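PDB 3QWT: putative GH105 family protein from Salmonella enterica subsp. enterica serovar Paratyphi A, which is of unknown function but, as a possible member of glycoside hydrolase family 105, may remove unsaturated uronic acid residues from oligosaccharides. Local coordinates for residues K273-S278 / A318-K323; A266-L271 / Y302-A307; A307-Y312 / L373-R378; H282-L285 / H289-L292; L205-T210 / N227-R232. One frame throughout, in Å; residues are numbered along the deposited sequence.

Contact 1: K273-S278 / A318-K323; sequences KCQDES and AQVAEK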
# COMPACT_ATOMS: atom_id res chain seq x y z
N LYS A 273 -22.67 -30.34 29.37
CA LYS A 273 -22.91 -31.66 29.97
C LYS A 273 -22.74 -31.65 31.48
O LYS A 273 -22.97 -32.66 32.15
CB LYS A 273 -21.96 -32.68 29.35
CG LYS A 273 -22.16 -32.87 27.85
CD LYS A 273 -20.99 -33.62 27.21
CE LYS A 273 -20.51 -34.79 28.07
NZ LYS A 273 -21.62 -35.70 28.50
N CYS A 274 -22.34 -30.50 32.00
CA CYS A 274 -21.89 -30.34 33.36
C CYS A 274 -22.93 -29.56 34.15
O CYS A 274 -22.86 -29.49 35.37
CB CYS A 274 -20.59 -29.51 33.34
SG CYS A 274 -19.15 -30.38 33.96
N GLN A 275 -23.86 -28.94 33.43
CA GLN A 275 -24.79 -28.00 34.03
C GLN A 275 -25.80 -28.74 34.88
O GLN A 275 -26.38 -29.74 34.44
CB GLN A 275 -25.50 -27.18 32.95
CG GLN A 275 -26.26 -25.96 33.47
CD GLN A 275 -26.86 -25.15 32.34
OE1 GLN A 275 -27.13 -25.69 31.27
NE2 GLN A 275 -27.05 -23.84 32.57
N ASP A 276 -25.99 -28.26 36.09
CA ASP A 276 -26.96 -28.83 37.01
C ASP A 276 -28.36 -28.38 36.64
O ASP A 276 -28.56 -27.27 36.17
CB ASP A 276 -26.65 -28.42 38.44
CG ASP A 276 -27.73 -28.86 39.42
OD1 ASP A 276 -27.78 -30.07 39.75
OD2 ASP A 276 -28.53 -27.99 39.86
N GLU A 277 -29.34 -29.26 36.85
CA GLU A 277 -30.75 -28.95 36.61
C GLU A 277 -31.16 -27.49 36.87
O GLU A 277 -32.04 -26.96 36.19
CB GLU A 277 -31.62 -29.89 37.45
CG GLU A 277 -33.09 -29.56 37.44
CD GLU A 277 -33.92 -30.59 38.19
OE1 GLU A 277 -34.02 -31.74 37.71
OE2 GLU A 277 -34.47 -30.24 39.26
N SER A 278 -30.54 -26.84 37.85
CA SER A 278 -30.89 -25.47 38.23
C SER A 278 -30.41 -24.40 37.26
O SER A 278 -30.71 -23.21 37.42
CB SER A 278 -30.32 -25.16 39.60
OG SER A 278 -28.91 -25.34 39.58
N ALA A 318 -27.71 -21.91 23.01
CA ALA A 318 -28.48 -20.87 23.66
C ALA A 318 -29.25 -21.42 24.87
O ALA A 318 -29.26 -20.81 25.93
CB ALA A 318 -29.43 -20.20 22.69
N GLN A 319 -29.89 -22.58 24.70
CA GLN A 319 -30.66 -23.18 25.78
C GLN A 319 -29.85 -23.23 27.07
O GLN A 319 -30.34 -22.89 28.13
CB GLN A 319 -31.15 -24.58 25.41
CG GLN A 319 -32.23 -24.60 24.36
CD GLN A 319 -32.37 -25.97 23.71
OE1 GLN A 319 -31.46 -26.44 23.01
NE2 GLN A 319 -33.51 -26.63 23.93
N VAL A 320 -28.60 -23.67 26.96
CA VAL A 320 -27.72 -23.68 28.12
C VAL A 320 -27.65 -22.30 28.78
O VAL A 320 -27.84 -22.15 30.00
CB VAL A 320 -26.32 -24.10 27.74
CG1 VAL A 320 -25.37 -23.81 28.89
CG2 VAL A 320 -26.32 -25.58 27.37
N ALA A 321 -27.36 -21.30 27.96
CA ALA A 321 -27.31 -19.91 28.43
C ALA A 321 -28.63 -19.51 29.09
O ALA A 321 -28.64 -19.01 30.21
CB ALA A 321 -26.98 -18.99 27.28
N GLU A 322 -29.72 -19.75 28.38
CA GLU A 322 -31.07 -19.42 28.85
C GLU A 322 -31.39 -20.02 30.21
O GLU A 322 -31.96 -19.35 31.07
CB GLU A 322 -32.11 -19.87 27.82
CG GLU A 322 -33.55 -19.73 28.28
CD GLU A 322 -34.01 -18.28 28.33
OE1 GLU A 322 -33.34 -17.43 27.70
OE2 GLU A 322 -35.04 -18.01 29.00
N LYS A 323 -31.04 -21.29 30.41
CA LYS A 323 -31.22 -21.91 31.72
C LYS A 323 -30.38 -21.18 32.77
O LYS A 323 -30.89 -20.80 33.82
CB LYS A 323 -30.86 -23.39 31.69
CG LYS A 323 -31.66 -24.17 30.68
CD LYS A 323 -31.43 -25.67 30.82
CE LYS A 323 -32.22 -26.42 29.75
NZ LYS A 323 -31.93 -27.88 29.77
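Gln275 and Val320 bring the two backbones within 7.9 Å of each other, CA to CA, and at Ser278 and Lys323 the CA atoms are again close, 7.4 Å apart. Residues 273-278 form an irregular loop following helix 255-272, whereas 318-323 is the first part of helix 318-330; at Gln275 the gap is spanned by its side chain. Gln275 carries most of the side-chain contact. Its CG stands anti to the backbone N (chi1 -167°) and the chain stays extended beyond it, which carries the amide across to the helix. There Gln275 NE2 donates to Val320 O at 3.2 Å, with a nearly straight N-H...O angle of 166°. The carbonyl lies close to the amide plane of Gln275, although NE2 itself is tilted from the plane of that carbonyl. The same nitrogen also bonds to Gly279 O, so the amide ties the loop to itself as well as to the helix. In the alpha/alpha toroid, a closed ring of paired helices, this is a surface contact between a connecting loop and a helix beginning. Gln275 OE1 lies 3.5 Å from Val320 CG1. Lys323 adds its CB, 3.9 Å from Gln275 NE2, and its extended chain then leads away from the loop. Within the loop, Asp276 OD2 accepts from Ser278 N at 3.1 Å, an Asx turn. Ser278 OG gives that oxygen a second bond, 2.7 Å long, through the anti lone pair of Asp276 OD2. Val320 meanwhile packs on Ile304 of helix 294-309.

Contact 2: A266-L271 / Y302-A307; sequences AQIAAL and YGILKA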
# COMPACT_ATOMS: atom_id res chain seq x y z
N ALA A 266 -14.59 -26.61 22.80
CA ALA A 266 -14.32 -27.76 23.63
C ALA A 266 -14.81 -27.48 25.06
O ALA A 266 -15.37 -28.36 25.70
CB ALA A 266 -12.85 -28.09 23.62
N GLN A 267 -14.61 -26.25 25.54
CA GLN A 267 -15.08 -25.92 26.88
C GLN A 267 -16.60 -25.86 26.96
O GLN A 267 -17.20 -26.45 27.84
CB GLN A 267 -14.50 -24.61 27.41
CG GLN A 267 -14.81 -24.42 28.91
CD GLN A 267 -14.55 -23.02 29.41
OE1 GLN A 267 -15.07 -22.04 28.86
NE2 GLN A 267 -13.76 -22.90 30.47
N ILE A 268 -17.22 -25.13 26.05
CA ILE A 268 -18.65 -24.93 26.09
C ILE A 268 -19.38 -26.29 25.98
O ILE A 268 -20.32 -26.56 26.72
CB ILE A 268 -19.08 -23.88 25.04
CG1 ILE A 268 -18.54 -22.49 25.45
CG2 ILE A 268 -20.56 -23.83 24.87
CD1 ILE A 268 -19.13 -21.28 24.67
N ALA A 269 -18.89 -27.16 25.12
CA ALA A 269 -19.47 -28.50 25.02
C ALA A 269 -19.38 -29.24 26.35
O ALA A 269 -20.34 -29.90 26.78
CB ALA A 269 -18.81 -29.32 23.89
N ALA A 270 -18.23 -29.14 27.01
CA ALA A 270 -18.06 -29.85 28.29
C ALA A 270 -18.92 -29.24 29.40
O ALA A 270 -19.37 -29.94 30.33
CB ALA A 270 -16.61 -29.87 28.69
N LEU A 271 -19.16 -27.94 29.29
CA LEU A 271 -19.97 -27.23 30.28
C LEU A 271 -21.43 -27.59 30.09
O LEU A 271 -22.18 -27.68 31.06
CB LEU A 271 -19.79 -25.72 30.12
CG LEU A 271 -18.49 -25.13 30.69
CD1 LEU A 271 -18.20 -23.77 30.08
CD2 LEU A 271 -18.58 -25.03 32.22
N TYR A 302 -22.53 -15.43 30.44
CA TYR A 302 -22.06 -14.36 29.57
C TYR A 302 -21.38 -14.89 28.32
O TYR A 302 -21.78 -14.59 27.20
CB TYR A 302 -21.10 -13.44 30.32
CG TYR A 302 -20.44 -12.43 29.40
CD1 TYR A 302 -21.13 -11.30 28.98
CD2 TYR A 302 -19.14 -12.62 28.95
CE1 TYR A 302 -20.53 -10.38 28.13
CE2 TYR A 302 -18.54 -11.71 28.11
CZ TYR A 302 -19.23 -10.59 27.70
OH TYR A 302 -18.63 -9.67 26.86
N GLY A 303 -20.34 -15.70 28.52
CA GLY A 303 -19.53 -16.19 27.41
C GLY A 303 -20.33 -17.01 26.42
O GLY A 303 -20.21 -16.82 25.20
N ILE A 304 -21.14 -17.92 26.94
CA ILE A 304 -21.95 -18.77 26.08
C ILE A 304 -22.91 -17.91 25.27
O ILE A 304 -23.08 -18.12 24.08
CB ILE A 304 -22.69 -19.83 26.89
CG1 ILE A 304 -21.67 -20.75 27.56
CG2 ILE A 304 -23.63 -20.63 25.99
CD1 ILE A 304 -22.28 -21.81 28.49
N LEU A 305 -23.52 -16.93 25.91
CA LEU A 305 -24.39 -16.01 25.19
C LEU A 305 -23.63 -15.29 24.09
O LEU A 305 -24.09 -15.23 22.95
CB LEU A 305 -24.96 -14.97 26.15
CG LEU A 305 -26.17 -15.38 26.96
CD1 LEU A 305 -26.52 -14.32 28.01
CD2 LEU A 305 -27.33 -15.64 26.02
N LYS A 306 -22.47 -14.75 24.43
CA LYS A 306 -21.72 -13.95 23.47
C LYS A 306 -21.18 -14.83 22.35
O LYS A 306 -21.19 -14.44 21.19
CB LYS A 306 -20.58 -13.19 24.15
CG LYS A 306 -19.96 -12.12 23.26
CD LYS A 306 -18.94 -11.30 24.01
CE LYS A 306 -18.33 -10.23 23.12
NZ LYS A 306 -17.80 -9.13 23.95
N ALA A 307 -20.75 -16.03 22.70
CA ALA A 307 -20.23 -16.95 21.70
C ALA A 307 -21.34 -17.39 20.74
O ALA A 307 -21.08 -17.68 19.57
CB ALA A 307 -19.56 -18.14 22.36
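No flat group offers a face or an edge where Ile268 meets Ile304 and Ala307; the contact is wholly aliphatic. The flat groups of the two segments are engaged with other partners: the Tyr302 ring meets His78 edge-to-face while its OH bonds to Asp243, and the Gln267 amide bonds through OE1 to Thr238 and through NE2 to the backbone oxygen of Asn234. The meeting joins two successive long helices, 255-272 and 294-309, of the alpha/alpha toroid, and it is buried. Their backbones come nearest at Ile268 and Ile304, with the CA atoms 7.0 Å apart. Ile268 points at the other helix, while Ile304 leaves its own helix obliquely, and the two isoleucines run antiparallel alongside one another. In Ile268 the outer bond is extended (chi2 -168°), which pushes CD1 forward as the leading atom. Tyr317 lies against Ile268 as well, and Val320 and Ala321 of helix 318-330 cover Ile304. Ala307, three residues after Ile304, turns its methyl toward helix 255-272. Ile268 CD1 touches two residues at once, 3.9 Å from Ile304 CG1 and 3.9 Å from Ala307 CB.

Contact 3: A307-Y312 / L373-R378; sequences AVRKRY and LTEYLR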
# COMPACT_ATOMS: atom_id res chain seq x y z
N ALA A 307 -20.75 -16.03 22.70
CA ALA A 307 -20.23 -16.95 21.70
C ALA A 307 -21.34 -17.39 20.74
O ALA A 307 -21.08 -17.68 19.57
CB ALA A 307 -19.56 -18.14 22.36
N VAL A 308 -22.57 -17.43 21.21
CA VAL A 308 -23.66 -17.75 20.30
C VAL A 308 -23.90 -16.52 19.42
O VAL A 308 -23.96 -16.62 18.19
CB VAL A 308 -24.96 -18.15 21.03
CG1 VAL A 308 -26.14 -18.15 20.06
CG2 VAL A 308 -24.82 -19.53 21.69
N ARG A 309 -24.03 -15.37 20.06
CA ARG A 309 -24.26 -14.16 19.30
C ARG A 309 -23.22 -13.98 18.18
O ARG A 309 -23.58 -13.67 17.04
CB ARG A 309 -24.26 -12.94 20.20
CG ARG A 309 -24.01 -11.67 19.42
CD ARG A 309 -24.45 -10.47 20.20
NE ARG A 309 -23.57 -10.18 21.32
CZ ARG A 309 -22.65 -9.22 21.30
NH1 ARG A 309 -22.48 -8.48 20.21
NH2 ARG A 309 -21.90 -9.00 22.38
N LYS A 310 -21.95 -14.19 18.51
CA LYS A 310 -20.84 -13.98 17.56
C LYS A 310 -20.64 -15.17 16.64
O LYS A 310 -19.84 -15.10 15.73
CB LYS A 310 -19.53 -13.68 18.29
CG LYS A 310 -19.51 -12.39 19.09
CD LYS A 310 -19.81 -11.19 18.21
CE LYS A 310 -19.39 -9.91 18.90
NZ LYS A 310 -17.91 -9.73 18.87
N ARG A 311 -21.37 -16.25 16.90
CA ARG A 311 -21.30 -17.47 16.08
C ARG A 311 -19.98 -18.25 16.22
O ARG A 311 -19.62 -19.05 15.35
CB ARG A 311 -21.61 -17.15 14.62
CG ARG A 311 -23.01 -16.62 14.40
CD ARG A 311 -23.07 -15.62 13.26
NE ARG A 311 -23.98 -16.07 12.22
CZ ARG A 311 -23.58 -16.60 11.06
NH1 ARG A 311 -24.49 -17.00 10.17
NH2 ARG A 311 -22.28 -16.71 10.80
N TYR A 312 -19.27 -18.02 17.32
CA TYR A 312 -18.14 -18.86 17.67
C TYR A 312 -18.58 -20.28 17.98
O TYR A 312 -17.80 -21.20 17.83
CB TYR A 312 -17.39 -18.29 18.86
CG TYR A 312 -16.94 -16.86 18.70
CD1 TYR A 312 -16.55 -16.36 17.46
CD2 TYR A 312 -16.90 -16.01 19.78
CE1 TYR A 312 -16.13 -15.03 17.33
CE2 TYR A 312 -16.49 -14.71 19.66
CZ TYR A 312 -16.11 -14.22 18.44
OH TYR A 312 -15.71 -12.91 18.38
N LEU A 373 -26.09 -10.49 32.44
CA LEU A 373 -27.42 -9.92 32.28
C LEU A 373 -27.42 -8.86 31.18
O LEU A 373 -28.42 -8.68 30.47
CB LEU A 373 -27.99 -9.39 33.61
CG LEU A 373 -28.35 -10.44 34.67
CD1 LEU A 373 -28.79 -9.77 35.97
CD2 LEU A 373 -29.43 -11.37 34.17
N THR A 374 -26.29 -8.17 31.01
CA THR A 374 -26.19 -7.17 29.95
C THR A 374 -26.13 -7.79 28.57
O THR A 374 -26.75 -7.30 27.62
CB THR A 374 -24.97 -6.26 30.14
OG1 THR A 374 -25.10 -5.55 31.37
CG2 THR A 374 -24.89 -5.27 28.99
N GLU A 375 -25.38 -8.88 28.44
CA GLU A 375 -25.36 -9.61 27.20
C GLU A 375 -26.77 -10.15 26.90
O GLU A 375 -27.22 -10.17 25.75
CB GLU A 375 -24.30 -10.71 27.25
CG GLU A 375 -24.27 -11.64 26.03
CD GLU A 375 -23.86 -10.95 24.72
OE1 GLU A 375 -23.02 -10.05 24.75
OE2 GLU A 375 -24.38 -11.34 23.65
N TYR A 376 -27.49 -10.55 27.95
CA TYR A 376 -28.84 -11.08 27.76
C TYR A 376 -29.81 -10.00 27.28
O TYR A 376 -30.75 -10.29 26.53
CB TYR A 376 -29.34 -11.72 29.04
CG TYR A 376 -30.59 -12.57 28.86
CD1 TYR A 376 -31.82 -12.15 29.36
CD2 TYR A 376 -30.53 -13.79 28.19
CE1 TYR A 376 -32.95 -12.91 29.21
CE2 TYR A 376 -31.68 -14.57 28.03
CZ TYR A 376 -32.88 -14.12 28.54
OH TYR A 376 -34.03 -14.87 28.39
N LEU A 377 -29.56 -8.76 27.70
CA LEU A 377 -30.34 -7.61 27.24
C LEU A 377 -30.28 -7.43 25.73
O LEU A 377 -31.20 -6.86 25.14
CB LEU A 377 -29.88 -6.32 27.92
CG LEU A 377 -30.65 -5.96 29.21
CD1 LEU A 377 -30.08 -4.69 29.83
CD2 LEU A 377 -32.15 -5.79 28.95
N ARG A 378 -29.20 -7.89 25.10
CA ARG A 378 -29.10 -7.76 23.64
C ARG A 378 -30.24 -8.51 22.96
O ARG A 378 -30.67 -8.12 21.88
CB ARG A 378 -27.75 -8.23 23.12
CG ARG A 378 -26.60 -7.28 23.44
CD ARG A 378 -25.32 -7.74 22.77
NE ARG A 378 -25.32 -7.47 21.34
CZ ARG A 378 -25.01 -6.29 20.80
NH1 ARG A 378 -25.03 -6.12 19.48
NH2 ARG A 378 -24.68 -5.28 21.59
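Arg309 reaches Glu375 side-on, its guanidinium nearly coplanar with the carboxylate, the two planes only 13° apart. Each nitrogen takes its own oxygen: Arg309 NE donates to Glu375 OE2 at 2.7 Å, and Arg309 NH2 to Glu375 OE1 at 2.8 Å. Both oxygens use their syn lone pairs, the usual geometry of a two-point salt bridge. OE2 lies close to the guanidinium plane and OE1 is tilted a little further from it. The carboxylate can present itself this way because Glu375 bends at its second torsion (chi2 65°), bringing the end of the side chain nearer to Arg309 than its first bond would suggest. The double grip fixes the rotation of the Arg309 guanidinium.

Arg378 comes from a different direction. It crosses Arg309 at about a right angle and lies over one face of the guanidinium, with Arg378 NE 3.2 Å from Arg309 CZ and displaced toward the rim. The two planes are inclined by 32°, so the groups overlap without lying parallel. Neither arginine donates to the other; anions take up the charge, since Arg378 NH1 forms a salt bridge with Glu135 of a third subunit and Glu375 holds Arg309. Such pairing probably offsets the closeness of the two cations. A glycerol, probably from the crystallisation liquor, bonds to Arg309 NH2.

The contact joins the ends of helices 294-309 and 363-377 in the alpha/alpha toroid. Just past it Arg311, with positive phi, completes a Schellman motif. Glu375 also packs on Tyr302, Leu305 and Lys306 of helix 294-309, while Gln82 of helix 67-83 touches Arg378.

Contact 4: H282-L285 / H289-L292; sequences HTLL and HSYL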
# COMPACT_ATOMS: atom_id res chain seq x y z
N HIS A 282 -21.63 -26.60 39.28
CA HIS A 282 -20.94 -26.96 40.52
C HIS A 282 -19.54 -26.32 40.64
O HIS A 282 -18.81 -26.20 39.64
CB HIS A 282 -20.85 -28.48 40.66
CG HIS A 282 -22.19 -29.16 40.66
ND1 HIS A 282 -22.95 -29.29 41.80
CD2 HIS A 282 -22.89 -29.75 39.67
CE1 HIS A 282 -24.06 -29.94 41.51
NE2 HIS A 282 -24.05 -30.23 40.23
N THR A 283 -19.18 -25.92 41.86
CA THR A 283 -17.94 -25.18 42.09
C THR A 283 -16.72 -26.03 41.74
O THR A 283 -15.68 -25.50 41.31
CB THR A 283 -17.85 -24.64 43.54
OG1 THR A 283 -16.85 -23.62 43.60
CG2 THR A 283 -17.51 -25.75 44.52
N LEU A 284 -16.84 -27.34 41.91
CA LEU A 284 -15.98 -28.26 41.19
C LEU A 284 -16.87 -28.85 40.12
O LEU A 284 -17.79 -29.61 40.42
CB LEU A 284 -15.44 -29.36 42.08
CG LEU A 284 -14.02 -29.25 42.65
CD1 LEU A 284 -13.32 -27.99 42.20
CD2 LEU A 284 -14.06 -29.36 44.17
N LEU A 285 -16.59 -28.47 38.87
CA LEU A 285 -17.51 -28.70 37.76
C LEU A 285 -17.85 -30.15 37.54
O LEU A 285 -18.94 -30.46 37.08
CB LEU A 285 -16.95 -28.12 36.46
CG LEU A 285 -16.79 -26.60 36.35
CD1 LEU A 285 -15.99 -26.22 35.06
CD2 LEU A 285 -18.15 -25.90 36.39
N HIS A 289 -21.54 -33.07 43.72
CA HIS A 289 -21.84 -32.84 45.13
C HIS A 289 -21.20 -31.56 45.69
O HIS A 289 -21.41 -31.24 46.86
CB HIS A 289 -21.47 -34.06 45.98
CG HIS A 289 -20.03 -34.13 46.38
ND1 HIS A 289 -19.36 -33.07 46.96
CD2 HIS A 289 -19.13 -35.14 46.30
CE1 HIS A 289 -18.11 -33.42 47.21
NE2 HIS A 289 -17.94 -34.67 46.82
N SER A 290 -20.44 -30.84 44.85
CA SER A 290 -19.91 -29.53 45.25
C SER A 290 -21.11 -28.66 45.36
O SER A 290 -22.11 -28.92 44.69
CB SER A 290 -19.02 -28.89 44.17
OG SER A 290 -18.42 -29.84 43.33
N TYR A 291 -21.03 -27.60 46.15
CA TYR A 291 -22.08 -26.62 46.10
C TYR A 291 -22.10 -25.95 44.72
O TYR A 291 -21.08 -25.90 44.03
CB TYR A 291 -21.98 -25.59 47.24
CG TYR A 291 -20.68 -24.82 47.40
CD1 TYR A 291 -20.41 -23.71 46.60
CD2 TYR A 291 -19.76 -25.15 48.39
CE1 TYR A 291 -19.23 -22.98 46.76
CE2 TYR A 291 -18.59 -24.42 48.56
CZ TYR A 291 -18.33 -23.34 47.74
OH TYR A 291 -17.18 -22.61 47.90
N LEU A 292 -23.27 -25.50 44.30
CA LEU A 292 -23.39 -24.72 43.09
C LEU A 292 -22.75 -23.35 43.35
O LEU A 292 -22.74 -22.87 44.48
CB LEU A 292 -24.86 -24.57 42.73
CG LEU A 292 -25.56 -25.90 42.49
CD1 LEU A 292 -27.05 -25.70 42.40
CD2 LEU A 292 -25.03 -26.56 41.23
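His282 and Leu292 are bridged backbone to backbone, their CA atoms 4.2 Å apart, in a single isolated bridge. Two hydrogen bonds link the two arms of the loop. One is purely backbone, Thr283 N to Tyr291 O at 2.9 Å. The other uses a ring nitrogen: His282 ND1 donates to Ser290 O at 3.0 Å, the acceptor lying in the ring plane, at its edge. That carbonyl is approached at a tilt of 33° from its own plane. The bond indicates that ND1 carries a proton, and it fixes how the imidazole is turned. Ser290 OG faces Leu284, but its strong partner is Asp287 O, in the short turn between the two segments.

Together these features describe a chain reversal in the long connection between helices 255-272 and 294-309 of the alpha/alpha toroid. Backbone bonds between Thr283 and Ala231 and between Leu285 and Arg229 fasten it to the chain around the start of helix 231-248.

Apolar contacts involve ring faces on both sides of the reversal. Leu292 CD2 sits over one face of the His282 imidazole, 3.6 Å from the ring centroid, a CH-pi contact. In a second one, Thr283 CG2 lies over the centre of the Tyr291 ring at 4.0 Å from its centroid. Tyr291 CG lies between backbone N and carbonyl carbon (chi1 56°), which folds the ring back over Thr283 although its first bond points away. Methyl against methylene, Thr283 CG2 also packs on Ser290 CB at 3.5 Å. Leu284 packs on Leu351, Tyr354 and Arg355 of helix 351-355.

Contact 5: L205-T210 / N227-R232; sequences LMDKET and NARWAR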
# COMPACT_ATOMS: atom_id res chain seq x y z
N LEU A 205 -2.85 -25.38 30.96
CA LEU A 205 -4.01 -25.41 31.84
C LEU A 205 -5.21 -26.16 31.27
O LEU A 205 -5.99 -26.74 32.02
CB LEU A 205 -4.40 -24.00 32.25
CG LEU A 205 -3.33 -23.30 33.10
CD1 LEU A 205 -3.50 -21.78 33.08
CD2 LEU A 205 -3.32 -23.83 34.55
N MSE A 206 -5.37 -26.16 29.95
CA MSE A 206 -6.47 -26.89 29.35
C MSE A 206 -6.32 -28.40 29.59
O MSE A 206 -5.24 -28.96 29.51
CB MSE A 206 -6.56 -26.61 27.85
CG MSE A 206 -7.68 -27.40 27.16
SE MSE A 206 -7.61 -27.37 25.20
CE MSE A 206 -9.02 -28.71 24.95
N ASP A 207 -7.44 -29.04 29.87
CA ASP A 207 -7.47 -30.49 30.03
C ASP A 207 -8.05 -31.10 28.77
O ASP A 207 -9.27 -31.14 28.61
CB ASP A 207 -8.34 -30.85 31.21
CG ASP A 207 -8.52 -32.34 31.36
OD1 ASP A 207 -7.58 -33.07 30.98
OD2 ASP A 207 -9.58 -32.77 31.86
N LYS A 208 -7.20 -31.54 27.85
CA LYS A 208 -7.69 -32.11 26.61
C LYS A 208 -8.67 -33.26 26.89
O LYS A 208 -9.54 -33.55 26.08
CB LYS A 208 -6.52 -32.60 25.76
CG LYS A 208 -5.72 -33.68 26.46
CD LYS A 208 -4.47 -34.05 25.69
CE LYS A 208 -3.48 -34.74 26.60
NZ LYS A 208 -2.48 -35.47 25.82
N GLU A 209 -8.54 -33.90 28.05
CA GLU A 209 -9.41 -35.03 28.39
C GLU A 209 -10.89 -34.66 28.49
O GLU A 209 -11.76 -35.48 28.14
CB GLU A 209 -8.94 -35.73 29.66
CG GLU A 209 -7.75 -36.65 29.44
CD GLU A 209 -7.55 -37.65 30.57
OE1 GLU A 209 -6.46 -38.27 30.63
OE2 GLU A 209 -8.49 -37.82 31.39
N THR A 210 -11.19 -33.44 28.92
CA THR A 210 -12.57 -33.05 29.20
C THR A 210 -13.02 -31.79 28.48
O THR A 210 -14.21 -31.54 28.37
CB THR A 210 -12.78 -32.81 30.70
OG1 THR A 210 -12.02 -31.66 31.12
CG2 THR A 210 -12.34 -34.01 31.50
N ASN A 227 -5.27 -30.72 40.30
CA ASN A 227 -6.00 -30.97 39.06
C ASN A 227 -7.47 -30.57 39.20
O ASN A 227 -8.37 -31.30 38.80
CB ASN A 227 -5.89 -32.44 38.62
CG ASN A 227 -4.49 -32.82 38.16
OD1 ASN A 227 -3.54 -32.06 38.30
ND2 ASN A 227 -4.37 -34.01 37.62
N ALA A 228 -7.70 -29.39 39.77
CA ALA A 228 -9.05 -28.91 40.03
C ALA A 228 -9.71 -28.32 38.79
O ALA A 228 -9.16 -27.42 38.14
CB ALA A 228 -9.04 -27.89 41.17
N ARG A 229 -10.88 -28.83 38.45
CA ARG A 229 -11.62 -28.25 37.35
C ARG A 229 -12.57 -27.24 37.97
O ARG A 229 -13.78 -27.47 38.08
CB ARG A 229 -12.31 -29.33 36.51
CG ARG A 229 -11.31 -30.29 35.91
CD ARG A 229 -11.96 -31.38 35.06
NE ARG A 229 -10.94 -32.25 34.47
CZ ARG A 229 -10.51 -33.38 35.04
NH1 ARG A 229 -11.02 -33.77 36.19
NH2 ARG A 229 -9.58 -34.12 34.45
N TRP A 230 -11.99 -26.13 38.38
CA TRP A 230 -12.69 -25.16 39.23
C TRP A 230 -13.57 -24.24 38.40
O TRP A 230 -13.17 -23.75 37.35
CB TRP A 230 -11.67 -24.38 40.05
CG TRP A 230 -12.24 -23.29 40.88
CD1 TRP A 230 -13.23 -23.40 41.80
CD2 TRP A 230 -11.83 -21.91 40.90
NE1 TRP A 230 -13.48 -22.18 42.38
CE2 TRP A 230 -12.62 -21.25 41.85
CE3 TRP A 230 -10.87 -21.18 40.20
CZ2 TRP A 230 -12.50 -19.89 42.12
CZ3 TRP A 230 -10.74 -19.81 40.47
CH2 TRP A 230 -11.55 -19.18 41.42
N ALA A 231 -14.79 -24.03 38.89
CA ALA A 231 -15.80 -23.30 38.12
C ALA A 231 -15.40 -21.86 37.79
O ALA A 231 -15.23 -21.51 36.61
CB ALA A 231 -17.14 -23.33 38.85
N ARG A 232 -15.27 -21.01 38.80
CA ARG A 232 -14.97 -19.60 38.52
C ARG A 232 -13.78 -19.44 37.55
O ARG A 232 -13.84 -18.66 36.60
CB ARG A 232 -14.79 -18.78 39.81
CG ARG A 232 -14.42 -17.31 39.50
CD ARG A 232 -14.98 -16.31 40.50
NE ARG A 232 -14.36 -16.44 41.82
CZ ARG A 232 -15.00 -16.87 42.90
NH1 ARG A 232 -14.36 -16.96 44.05
NH2 ARG A 232 -16.28 -17.19 42.83
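Asp207 and Arg229 form the tight part of this contact, a salt bridge in which two guanidinium nitrogens converge on one carboxylate oxygen. Arg229 NE donates to Asp207 OD2 at 3.0 Å and Arg229 NH2 to the same OD2 at 2.9 Å. OD2 lies near the guanidinium plane, but both nitrogens meet it from above the carboxylate plane, the two groups being inclined by 41°. The Arg229 chain is extended from CG to NE, which lets the group span backbones whose CA atoms are 8.7 Å apart at this pair. A third donor, Thr210 OG1, reaches Asp207 OD2 at 2.8 Å, so this oxygen of the buried Asp207 is gripped by three bonds that probably stabilise its negative charge. Thr210 CG2 lies over one face of the guanidinium, 3.7 Å from Arg229 NE.

The other oxygen is held more loosely: Asp207 OD1 takes only a weak bond within the segments, from Glu209 N at 3.2 Å. The exposed Glu209 marks the solvent side, its OE2 lying 4.9 Å from Arg229 NH2. Arg229 has a second acidic partner, Asp286, which bonds to its NH1.

Residues 207-210 make a turn closed by Thr210 N to Asp207 O, just beyond the end of helix 188-205. Arg229 is the centre of an inverse gamma turn, Ala228 to Trp230, closed by a weak bond; Trp230 is the N-cap residue of helix 231-248. The salt bridge thus ties together a helix exit and the approach to the next helix, in the connecting region of an alpha/alpha toroid.

Contacts 2 and 3 join helices of the toroid, contact 1 sets a connecting loop against a helix, and contacts 4 and 5 lie mainly in connecting loops. Helix 294-309 is common to contacts 2 and 3, centres 11 Å apart, which share Ala307. Contact 1 lies 10 Å from contact 2, centre to centre, and Val320 CG1 packs 3.7 Å from Ile304 CD1. Contacts 1 and 3 touch where Glu322 OE1 lies 2.7 Å from Tyr376 OH. Contact 4 meets contact 5 by backbone pairing, Leu285 N lying 3.1 Å from Arg229 O. Contacts 3 and 4 stand farthest apart, 25 Å between centres. Glycerol lies by contact 3 at Arg309 and by contact 2 at Lys306.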